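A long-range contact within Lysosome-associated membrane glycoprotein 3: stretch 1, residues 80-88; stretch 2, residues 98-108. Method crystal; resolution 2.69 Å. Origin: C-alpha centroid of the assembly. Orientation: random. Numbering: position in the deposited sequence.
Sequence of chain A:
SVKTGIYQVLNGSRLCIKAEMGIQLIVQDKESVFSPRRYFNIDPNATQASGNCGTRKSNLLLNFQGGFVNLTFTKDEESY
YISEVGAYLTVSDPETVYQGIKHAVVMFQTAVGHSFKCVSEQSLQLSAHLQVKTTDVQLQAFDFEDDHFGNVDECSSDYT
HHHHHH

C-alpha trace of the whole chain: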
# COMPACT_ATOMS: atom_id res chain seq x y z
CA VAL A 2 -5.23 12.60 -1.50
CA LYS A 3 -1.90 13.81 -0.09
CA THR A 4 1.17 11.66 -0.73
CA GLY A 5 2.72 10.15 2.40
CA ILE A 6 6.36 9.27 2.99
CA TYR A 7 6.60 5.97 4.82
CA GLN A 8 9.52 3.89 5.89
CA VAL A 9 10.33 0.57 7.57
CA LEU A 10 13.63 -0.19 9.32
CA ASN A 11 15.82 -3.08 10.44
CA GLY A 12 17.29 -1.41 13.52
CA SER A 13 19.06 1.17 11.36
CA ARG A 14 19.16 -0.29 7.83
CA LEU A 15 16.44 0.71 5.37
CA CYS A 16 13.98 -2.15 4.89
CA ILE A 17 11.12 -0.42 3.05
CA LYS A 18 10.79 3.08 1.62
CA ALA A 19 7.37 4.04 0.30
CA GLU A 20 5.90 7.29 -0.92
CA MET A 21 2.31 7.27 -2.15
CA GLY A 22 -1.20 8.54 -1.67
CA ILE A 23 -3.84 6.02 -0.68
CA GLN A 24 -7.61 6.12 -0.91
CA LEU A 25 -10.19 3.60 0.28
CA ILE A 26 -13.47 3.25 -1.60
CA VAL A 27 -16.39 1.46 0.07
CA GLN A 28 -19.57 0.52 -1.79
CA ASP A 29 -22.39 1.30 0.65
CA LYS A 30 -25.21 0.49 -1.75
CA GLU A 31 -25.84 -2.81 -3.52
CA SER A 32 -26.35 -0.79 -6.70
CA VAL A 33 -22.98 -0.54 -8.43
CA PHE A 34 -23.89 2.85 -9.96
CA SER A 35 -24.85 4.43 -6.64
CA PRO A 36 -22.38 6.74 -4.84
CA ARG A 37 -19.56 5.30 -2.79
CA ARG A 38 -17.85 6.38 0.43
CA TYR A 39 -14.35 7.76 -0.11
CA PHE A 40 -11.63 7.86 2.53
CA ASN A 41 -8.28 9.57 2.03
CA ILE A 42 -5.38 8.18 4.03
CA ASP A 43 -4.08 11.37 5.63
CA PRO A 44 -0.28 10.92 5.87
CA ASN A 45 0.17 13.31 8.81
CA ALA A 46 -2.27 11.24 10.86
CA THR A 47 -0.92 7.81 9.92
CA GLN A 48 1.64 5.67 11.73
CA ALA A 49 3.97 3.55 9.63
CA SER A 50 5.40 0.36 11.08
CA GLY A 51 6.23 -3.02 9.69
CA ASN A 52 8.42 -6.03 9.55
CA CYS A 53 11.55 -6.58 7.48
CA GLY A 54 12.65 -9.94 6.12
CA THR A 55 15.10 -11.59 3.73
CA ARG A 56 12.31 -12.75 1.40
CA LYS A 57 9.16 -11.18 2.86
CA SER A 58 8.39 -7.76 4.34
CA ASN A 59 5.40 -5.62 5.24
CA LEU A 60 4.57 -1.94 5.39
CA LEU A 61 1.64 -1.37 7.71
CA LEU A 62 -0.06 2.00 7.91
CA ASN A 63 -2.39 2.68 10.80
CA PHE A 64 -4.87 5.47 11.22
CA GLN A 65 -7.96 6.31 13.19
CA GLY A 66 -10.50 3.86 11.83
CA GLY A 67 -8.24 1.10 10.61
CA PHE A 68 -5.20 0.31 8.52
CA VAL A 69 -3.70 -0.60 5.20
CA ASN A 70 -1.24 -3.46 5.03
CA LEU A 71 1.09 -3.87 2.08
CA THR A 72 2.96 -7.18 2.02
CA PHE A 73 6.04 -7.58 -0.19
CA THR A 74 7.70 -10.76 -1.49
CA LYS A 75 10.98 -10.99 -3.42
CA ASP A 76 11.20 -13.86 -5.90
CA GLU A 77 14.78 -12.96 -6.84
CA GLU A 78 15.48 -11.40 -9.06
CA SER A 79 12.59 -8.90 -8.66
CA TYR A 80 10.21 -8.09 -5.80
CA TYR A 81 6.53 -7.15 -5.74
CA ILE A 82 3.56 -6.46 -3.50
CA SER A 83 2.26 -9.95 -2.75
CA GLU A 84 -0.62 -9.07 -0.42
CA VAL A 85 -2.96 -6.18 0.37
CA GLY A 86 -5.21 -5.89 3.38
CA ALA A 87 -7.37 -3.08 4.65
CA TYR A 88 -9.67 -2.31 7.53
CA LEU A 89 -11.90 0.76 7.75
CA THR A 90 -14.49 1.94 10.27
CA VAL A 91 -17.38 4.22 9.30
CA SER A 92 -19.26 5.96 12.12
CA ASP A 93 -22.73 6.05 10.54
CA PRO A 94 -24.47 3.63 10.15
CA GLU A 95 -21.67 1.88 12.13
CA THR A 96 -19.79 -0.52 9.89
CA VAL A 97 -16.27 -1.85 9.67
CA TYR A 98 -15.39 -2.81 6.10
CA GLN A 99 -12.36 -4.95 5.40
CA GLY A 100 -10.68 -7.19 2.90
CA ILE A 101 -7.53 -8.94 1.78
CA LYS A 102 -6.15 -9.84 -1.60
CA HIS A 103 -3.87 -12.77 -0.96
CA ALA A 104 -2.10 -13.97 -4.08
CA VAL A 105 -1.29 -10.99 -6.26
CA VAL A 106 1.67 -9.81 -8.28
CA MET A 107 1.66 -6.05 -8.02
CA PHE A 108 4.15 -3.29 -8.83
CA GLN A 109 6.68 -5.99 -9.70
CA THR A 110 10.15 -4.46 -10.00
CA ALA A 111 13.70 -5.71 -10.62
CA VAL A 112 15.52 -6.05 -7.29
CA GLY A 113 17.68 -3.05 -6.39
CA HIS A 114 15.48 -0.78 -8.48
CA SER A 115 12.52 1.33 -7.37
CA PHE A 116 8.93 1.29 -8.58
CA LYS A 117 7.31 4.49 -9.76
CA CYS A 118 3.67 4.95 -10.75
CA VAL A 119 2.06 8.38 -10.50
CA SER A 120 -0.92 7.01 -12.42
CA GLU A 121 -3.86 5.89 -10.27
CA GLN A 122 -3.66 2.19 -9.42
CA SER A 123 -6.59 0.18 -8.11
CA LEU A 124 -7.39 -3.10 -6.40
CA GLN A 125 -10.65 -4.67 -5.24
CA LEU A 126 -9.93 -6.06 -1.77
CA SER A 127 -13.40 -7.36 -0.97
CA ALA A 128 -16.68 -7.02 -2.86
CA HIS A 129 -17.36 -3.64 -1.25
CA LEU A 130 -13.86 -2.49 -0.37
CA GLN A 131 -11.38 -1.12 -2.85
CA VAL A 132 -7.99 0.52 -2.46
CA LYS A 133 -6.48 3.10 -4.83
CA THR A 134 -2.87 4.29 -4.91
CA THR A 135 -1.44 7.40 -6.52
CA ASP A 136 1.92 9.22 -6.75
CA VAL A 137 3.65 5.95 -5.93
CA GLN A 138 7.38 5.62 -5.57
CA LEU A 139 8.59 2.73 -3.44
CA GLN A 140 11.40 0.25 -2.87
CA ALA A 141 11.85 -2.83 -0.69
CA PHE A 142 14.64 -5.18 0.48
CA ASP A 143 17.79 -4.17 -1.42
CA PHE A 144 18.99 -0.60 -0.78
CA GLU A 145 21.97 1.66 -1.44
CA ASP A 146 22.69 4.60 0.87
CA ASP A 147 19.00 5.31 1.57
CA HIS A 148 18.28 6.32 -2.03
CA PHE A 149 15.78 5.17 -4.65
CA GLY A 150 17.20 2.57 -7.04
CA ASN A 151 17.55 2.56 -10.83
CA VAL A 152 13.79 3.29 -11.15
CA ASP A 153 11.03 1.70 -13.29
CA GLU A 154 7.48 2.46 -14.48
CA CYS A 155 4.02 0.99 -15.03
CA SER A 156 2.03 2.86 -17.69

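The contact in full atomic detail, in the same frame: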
# COMPACT_ATOMS: atom_id res chain seq x y z
N TYR A 80 11.10 -8.07 -6.95
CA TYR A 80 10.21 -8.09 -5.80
C TYR A 80 8.89 -7.47 -6.23
O TYR A 80 8.80 -6.84 -7.28
CB TYR A 80 10.82 -7.31 -4.63
CG TYR A 80 11.07 -5.84 -4.93
CD1 TYR A 80 12.22 -5.43 -5.58
CD2 TYR A 80 10.15 -4.87 -4.55
CE1 TYR A 80 12.45 -4.09 -5.85
CE2 TYR A 80 10.37 -3.53 -4.82
CZ TYR A 80 11.52 -3.15 -5.47
OH TYR A 80 11.74 -1.82 -5.74
N TYR A 81 7.86 -7.63 -5.40
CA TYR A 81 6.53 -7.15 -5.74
C TYR A 81 5.68 -7.09 -4.49
O TYR A 81 6.04 -7.66 -3.46
CB TYR A 81 5.88 -8.06 -6.78
CG TYR A 81 5.92 -9.53 -6.42
CD1 TYR A 81 7.01 -10.32 -6.77
CD2 TYR A 81 4.88 -10.12 -5.72
CE1 TYR A 81 7.06 -11.66 -6.43
CE2 TYR A 81 4.92 -11.46 -5.37
CZ TYR A 81 6.01 -12.23 -5.73
OH TYR A 81 6.04 -13.56 -5.39
N ILE A 82 4.55 -6.39 -4.56
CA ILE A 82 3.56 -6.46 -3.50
C ILE A 82 2.82 -7.77 -3.67
O ILE A 82 2.20 -8.01 -4.70
CB ILE A 82 2.56 -5.30 -3.54
CG1 ILE A 82 3.22 -3.99 -3.09
CG2 ILE A 82 1.35 -5.59 -2.67
CD1 ILE A 82 2.44 -2.75 -3.47
N SER A 83 2.89 -8.64 -2.66
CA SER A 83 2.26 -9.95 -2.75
C SER A 83 0.93 -10.03 -1.99
O SER A 83 0.16 -10.96 -2.19
CB SER A 83 3.21 -11.04 -2.24
OG SER A 83 3.45 -10.90 -0.85
N GLU A 84 0.66 -9.06 -1.13
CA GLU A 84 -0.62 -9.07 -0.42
C GLU A 84 -1.12 -7.68 -0.04
O GLU A 84 -0.33 -6.81 0.30
CB GLU A 84 -0.55 -9.97 0.82
CG GLU A 84 -1.83 -10.01 1.65
CD GLU A 84 -1.87 -11.18 2.61
OE1 GLU A 84 -1.76 -12.33 2.15
OE2 GLU A 84 -2.01 -10.94 3.84
N VAL A 85 -2.43 -7.45 -0.13
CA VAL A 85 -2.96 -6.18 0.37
C VAL A 85 -4.17 -6.36 1.26
O VAL A 85 -5.16 -6.97 0.88
CB VAL A 85 -3.34 -5.19 -0.75
CG1 VAL A 85 -3.67 -3.84 -0.14
CG2 VAL A 85 -2.21 -5.06 -1.76
N GLY A 86 -4.10 -5.81 2.47
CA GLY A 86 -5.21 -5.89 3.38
C GLY A 86 -5.62 -4.51 3.81
O GLY A 86 -4.80 -3.61 3.87
N ALA A 87 -6.91 -4.34 4.10
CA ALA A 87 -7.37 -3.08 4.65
C ALA A 87 -8.53 -3.27 5.61
O ALA A 87 -9.27 -4.27 5.55
CB ALA A 87 -7.73 -2.10 3.56
N TYR A 88 -8.66 -2.29 6.50
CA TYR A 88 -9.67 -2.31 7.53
C TYR A 88 -10.08 -0.86 7.72
O TYR A 88 -9.22 0.02 7.88
CB TYR A 88 -9.02 -2.85 8.80
CG TYR A 88 -9.90 -3.05 10.01
CD1 TYR A 88 -10.24 -1.98 10.84
CD2 TYR A 88 -10.35 -4.32 10.37
CE1 TYR A 88 -11.02 -2.16 11.96
CE2 TYR A 88 -11.13 -4.51 11.50
CZ TYR A 88 -11.46 -3.42 12.29
OH TYR A 88 -12.24 -3.60 13.41
N TYR A 98 -15.59 -2.13 7.36
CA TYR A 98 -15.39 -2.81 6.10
C TYR A 98 -13.95 -3.29 6.05
O TYR A 98 -13.05 -2.59 6.50
CB TYR A 98 -15.65 -1.87 4.93
CG TYR A 98 -17.08 -1.38 4.84
CD1 TYR A 98 -18.04 -2.10 4.14
CD2 TYR A 98 -17.46 -0.20 5.46
CE1 TYR A 98 -19.34 -1.65 4.05
CE2 TYR A 98 -18.76 0.25 5.39
CZ TYR A 98 -19.70 -0.48 4.68
OH TYR A 98 -21.00 -0.03 4.60
N GLN A 99 -13.73 -4.48 5.52
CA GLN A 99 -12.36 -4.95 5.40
C GLN A 99 -12.19 -5.98 4.31
O GLN A 99 -13.16 -6.52 3.77
CB GLN A 99 -11.86 -5.49 6.74
CG GLN A 99 -12.71 -6.58 7.34
CD GLN A 99 -12.00 -7.26 8.47
OE1 GLN A 99 -10.84 -7.65 8.35
NE2 GLN A 99 -12.68 -7.40 9.61
N GLY A 100 -10.93 -6.24 3.96
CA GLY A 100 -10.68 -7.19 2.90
C GLY A 100 -9.22 -7.41 2.63
O GLY A 100 -8.39 -6.54 2.90
N ILE A 101 -8.90 -8.58 2.09
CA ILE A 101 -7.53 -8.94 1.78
C ILE A 101 -7.46 -9.61 0.43
O ILE A 101 -8.24 -10.50 0.12
CB ILE A 101 -6.92 -9.90 2.84
CG1 ILE A 101 -6.99 -9.29 4.24
CG2 ILE A 101 -5.48 -10.26 2.48
CD1 ILE A 101 -6.06 -9.95 5.25
N LYS A 102 -6.52 -9.15 -0.39
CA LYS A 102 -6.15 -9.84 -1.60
C LYS A 102 -4.85 -10.57 -1.33
O LYS A 102 -3.82 -9.95 -0.98
CB LYS A 102 -5.98 -8.85 -2.75
CG LYS A 102 -7.20 -8.75 -3.64
CD LYS A 102 -7.15 -9.82 -4.71
CE LYS A 102 -8.01 -9.44 -5.90
NZ LYS A 102 -7.54 -10.10 -7.16
N HIS A 103 -4.90 -11.89 -1.48
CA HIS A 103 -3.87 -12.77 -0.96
C HIS A 103 -2.75 -13.12 -1.92
O HIS A 103 -1.58 -13.13 -1.54
CB HIS A 103 -4.50 -14.04 -0.41
CG HIS A 103 -5.10 -13.87 0.95
ND1 HIS A 103 -6.43 -13.55 1.15
CD2 HIS A 103 -4.54 -13.93 2.18
CE1 HIS A 103 -6.67 -13.46 2.44
NE2 HIS A 103 -5.54 -13.68 3.09
N ALA A 104 -3.09 -13.42 -3.17
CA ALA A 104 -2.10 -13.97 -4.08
C ALA A 104 -1.96 -13.12 -5.32
O ALA A 104 -2.37 -13.53 -6.41
CB ALA A 104 -2.47 -15.40 -4.47
N VAL A 105 -1.38 -11.94 -5.16
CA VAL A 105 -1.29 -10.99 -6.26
C VAL A 105 0.15 -10.65 -6.61
O VAL A 105 1.03 -10.71 -5.75
CB VAL A 105 -2.06 -9.69 -5.95
CG1 VAL A 105 -3.54 -9.98 -5.74
CG2 VAL A 105 -1.47 -9.01 -4.72
N VAL A 106 0.38 -10.33 -7.87
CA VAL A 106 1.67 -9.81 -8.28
C VAL A 106 1.48 -8.36 -8.70
O VAL A 106 0.87 -8.07 -9.74
CB VAL A 106 2.29 -10.64 -9.42
CG1 VAL A 106 3.39 -9.87 -10.11
CG2 VAL A 106 2.82 -11.96 -8.87
N MET A 107 2.00 -7.45 -7.88
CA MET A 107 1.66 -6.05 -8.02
C MET A 107 2.88 -5.14 -7.86
O MET A 107 3.65 -5.29 -6.91
CB MET A 107 0.58 -5.67 -7.01
CG MET A 107 -0.03 -4.31 -7.25
SD MET A 107 -1.34 -3.92 -6.10
CE MET A 107 -2.06 -2.49 -6.90
N PHE A 108 3.02 -4.21 -8.79
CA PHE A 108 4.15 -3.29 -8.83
C PHE A 108 5.46 -4.07 -8.88
O PHE A 108 6.43 -3.68 -8.23
CB PHE A 108 4.17 -2.35 -7.62
CG PHE A 108 2.99 -1.41 -7.54
CD1 PHE A 108 1.94 -1.49 -8.44
CD2 PHE A 108 2.95 -0.44 -6.55
CE1 PHE A 108 0.87 -0.62 -8.34
CE2 PHE A 108 1.89 0.42 -6.45
CZ PHE A 108 0.84 0.33 -7.35

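Residues 80-88 form one continuous strand, and residues 98-108 run back alongside it, pairing in two ladders separated by an irregular step. In the longer ladder the strands are almost exactly antiparallel. Val85 and Lys102 exchange a pair of backbone hydrogen bonds, Val85 N to Lys102 O at 3.0 Å and Lys102 N to Val85 O at 2.9 Å; Ala87 and Gly100 repeat the pattern, with Ala87 N to Gly100 O at 2.9 Å and Gly100 N to Ala87 O at 3.0 Å. Between these pairs the chains draw closer, the CA atoms of Gly86 and Ile101 lying 4.2 Å apart. Here the CA-H groups approach carbonyls: Gly86 CA is 3.3 Å from Gly100 O, and Ile101 CA is 3.2 Å from Val85 O.

Shape matters most at this narrow point. Gly86 leaves a hollow, and Ile101 leans into it, its CG1 coming to 3.9 Å from Gly86 CA. A CB on Gly86 would lie only 3.3 Å from Ile101 CG1, so the bare backbone makes room for the branched side chain. On the same face, Tyr88 and Gln99 sit side by side, Tyr88 CE2 lying 3.8 Å from Gln99 NE2. The other face carries Val85, Lys102 and Ala87, with Gly100 adding no bulk opposite the small methyl of Ala87.

Beyond Val85 the register shifts by two, and residues 103-106 leave regular strand geometry. Only a weak hydrogen bond, Val105 N to Ser83 O at 3.5 Å, spans the step, helped by Ser83 CA approaching Val105 O at 3.3 Å. The extended side chain of Glu84 lies over this region: Glu84 CG lies 3.8 Å from Ile101 CG2 and the carboxylate carbon CD 3.7 Å from that same methyl, while OE1 comes within 3.2 Å of His103 CD2, a close contact that is not a hydrogen bond.

The second ladder restores pairing at Ile82 and Met107. Ile82 N gives a short hydrogen bond to Met107 O at 2.7 Å; the return bond, Met107 N to Ile82 O at 3.2 Å, is weak. Their side chains share a face, CB to CB at 4.0 Å. From there Ile82 reaches on to Phe108, its CD1 lying 3.9 Å from Phe108 CD2, so that the end of the branched aliphatic chain makes an apolar contact with the ring. Tyr81 offers a broad surface instead: Val106 CG2 rests over one face of its ring, 4.1 Å from Tyr81 CE2, a compact methyl bump against a flat aromatic plane.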